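Local coordinates for possible flavin reductase (Haemophilus somnus 129PT, PDB 2R0X), which probably binds FMN and may reduce riboflavin with NADPH, at residues S78-S81 with N82-S86. Sequence-based numbering, arbitrary orientation.
Sequences SSLS and NIFAS
Leu80 and Phe84 sit one helical turn apart on helix 78-84 and send their side chains side by side in the same direction. Phe84 is worth tracing outward. Its CB lies 3.6 Å from Leu80 O, the carbonyl that also accepts the backbone N of Phe84 in a 3.0 Å bond. A chi1 of -86° brings the CD1 edge of the ring back alongside Leu80, and CD1 comes within 3.6 Å of the same Leu80 O, which lies at the ring edge and in its plane. One atom further, CE1 meets Leu80 CD1 at 4.0 Å, a plain apolar contact. Beyond the helix the ring stands edge-to-face to Phe94 and touches Ile21 of strand 17-25, a strand that Leu80 also packs against.

Ile83 N bonds to Ser79 O at 2.9 Å, and the side chain of Ile83 folds back along the same carbonyl, with CG1 3.4 Å from Ser79 O. Asn82 N closes the first turn on Ser78 O. The amide of Asn82 stays near that carbonyl, its CG 3.6 Å from Ser78 O, while OD1 bonds to Tyr155 OH, which Ser81 OG also reaches, tying two neighbouring residues of the helix to strand 154-157.

Further along, Asn82 O accepts the backbone N of Ala85, and in one of the two conformers of Ser86 its OG donates to Asn82 O from the opposite face of the carbonyl plane, at 2.7 Å.

Leu80 and Phe84 pack on Ile21 of the split barrel, while Ser81 and Asn82 hydrogen-bond to Tyr155 and Thr34 bonds to Ser81 O, so apolar packing and polar bonds both join this short helix to the sheet.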
ATOM      1  N   SER A  78     -14.112  -2.529  12.608  1.00  7.67           N
ATOM      2  CA  SER A  78     -13.125  -1.693  13.260  1.00  8.52           C
ATOM      3  C   SER A  78     -12.714  -2.161  14.659  1.00  7.75           C
ATOM      4  O   SER A  78     -11.562  -1.975  15.040  1.00  7.97           O
ATOM      5  CB  SER A  78     -13.573  -0.236  13.309  1.00 10.59           C
ATOM      6  OG  SER A  78     -14.712  -0.027  14.102  1.00 11.32           O
ATOM      7  N   SER A  79     -13.613  -2.760  15.455  0.50  8.33           N
ATOM      8  CA  SER A  79     -13.190  -3.312  16.750  0.50  8.80           C
ATOM      9  C   SER A  79     -12.178  -4.415  16.511  0.50  7.78           C
ATOM     10  O   SER A  79     -11.155  -4.465  17.174  0.50  8.03           O
ATOM     11  CB  SER A  79     -14.382  -3.788  17.601  0.50 10.66           C
ATOM     12  OG  SER A  79     -13.972  -4.436  18.794  0.70 15.89           O
ATOM     13  N   LEU A  80     -12.436  -5.270  15.527  1.00  7.92           N
ATOM     14  CA  LEU A  80     -11.515  -6.363  15.251  1.00  8.32           C
ATOM     15  C   LEU A  80     -10.136  -5.817  14.864  1.00  7.44           C
ATOM     16  O   LEU A  80      -9.091  -6.357  15.262  1.00  7.82           O
ATOM     17  CB  LEU A  80     -12.100  -7.298  14.201  1.00  9.55           C
ATOM     18  CG  LEU A  80     -11.472  -8.664  14.139  1.00 10.82           C
ATOM     19  CD1 LEU A  80     -11.743  -9.467  15.416  1.00 10.22           C
ATOM     20  CD2 LEU A  80     -12.055  -9.355  12.911  1.00 12.65           C
ATOM     21  N   SER A  81     -10.118  -4.762  14.052  1.00  7.51           N
ATOM     22  CA  SER A  81      -8.888  -4.080  13.714  1.00  7.33           C
ATOM     23  C   SER A  81      -8.121  -3.675  14.973  1.00  6.73           C
ATOM     24  O   SER A  81      -6.912  -3.944  15.130  1.00  6.96           O
ATOM     25  CB  SER A  81      -9.209  -2.835  12.893  1.00  7.57           C
ATOM     26  OG  SER A  81      -8.047  -2.083  12.649  1.00  9.10           O
ATOM     27  N   ASN A  82      -8.798  -3.014  15.909  1.00  7.43           N
ATOM     28  CA  ASN A  82      -8.147  -2.622  17.144  1.00  7.94           C
ATOM     29  C   ASN A  82      -7.656  -3.822  17.932  1.00  6.86           C
ATOM     30  O   ASN A  82      -6.549  -3.793  18.480  1.00  7.18           O
ATOM     31  CB  ASN A  82      -9.111  -1.775  18.001  1.00  8.30           C
ATOM     32  CG  ASN A  82      -9.356  -0.393  17.429  1.00 10.33           C
ATOM     33  OD1 ASN A  82      -8.676   0.044  16.496  1.00 11.66           O
ATOM     34  ND2 ASN A  82     -10.316   0.323  18.020  1.00 13.05           N
ATOM     35  N   ILE A  83      -8.446  -4.868  18.033  1.00  7.07           N
ATOM     36  CA  ILE A  83      -8.054  -6.037  18.782  1.00  7.87           C
ATOM     37  C   ILE A  83      -6.767  -6.672  18.237  1.00  7.19           C
ATOM     38  O   ILE A  83      -5.880  -7.062  19.006  1.00  7.73           O
ATOM     39  CB  ILE A  83      -9.233  -7.046  18.769  1.00  7.82           C
ATOM     40  CG1 ILE A  83     -10.330  -6.560  19.725  1.00  8.52           C
ATOM     41  CG2 ILE A  83      -8.772  -8.496  19.050  1.00  8.70           C
ATOM     42  CD1 ILE A  83     -11.673  -7.227  19.449  1.00 10.47           C
ATOM     43  N   PHE A  84      -6.664  -6.754  16.923  1.00  6.49           N
ATOM     44  CA  PHE A  84      -5.483  -7.328  16.295  1.00  6.49           C
ATOM     45  C   PHE A  84      -4.271  -6.385  16.182  1.00  7.18           C
ATOM     46  O   PHE A  84      -3.217  -6.772  15.728  1.00  7.65           O
ATOM     47  CB  PHE A  84      -5.847  -7.953  14.946  1.00  6.76           C
ATOM     48  CG  PHE A  84      -6.336  -9.374  15.061  1.00  6.41           C
ATOM     49  CD1 PHE A  84      -7.665  -9.662  15.291  1.00  7.11           C
ATOM     50  CD2 PHE A  84      -5.425 -10.417  14.870  1.00  7.43           C
ATOM     51  CE1 PHE A  84      -8.061 -11.002  15.404  1.00  7.63           C
ATOM     52  CE2 PHE A  84      -5.856 -11.713  14.964  1.00  7.79           C
ATOM     53  CZ  PHE A  84      -7.195 -11.993  15.210  1.00  8.03           C
ATOM     54  N   ALA A  85      -4.431  -5.171  16.691  1.00  7.74           N
ATOM     55  CA  ALA A  85      -3.333  -4.203  16.845  1.00  9.00           C
ATOM     56  C   ALA A  85      -2.870  -4.055  18.271  1.00  9.86           C
ATOM     57  O   ALA A  85      -2.024  -3.204  18.538  1.00 12.48           O
ATOM     58  CB  ALA A  85      -3.804  -2.828  16.325  1.00  9.49           C
ATOM     59  N   SER A  86      -3.440  -4.797  19.201  0.50  8.65           N
ATOM     60  CA  SER A  86      -3.225  -4.579  20.627  0.50  9.45           C
ATOM     61  C   SER A  86      -2.654  -5.825  21.328  0.50  9.45           C
ATOM     62  O   SER A  86      -2.894  -6.935  20.908  0.50  8.38           O
ATOM     63  CB  SER A  86      -4.568  -4.207  21.268  0.50  9.89           C
ATOM     64  OG  SER A  86      -5.172  -3.057  20.693  0.70 12.20           O
TER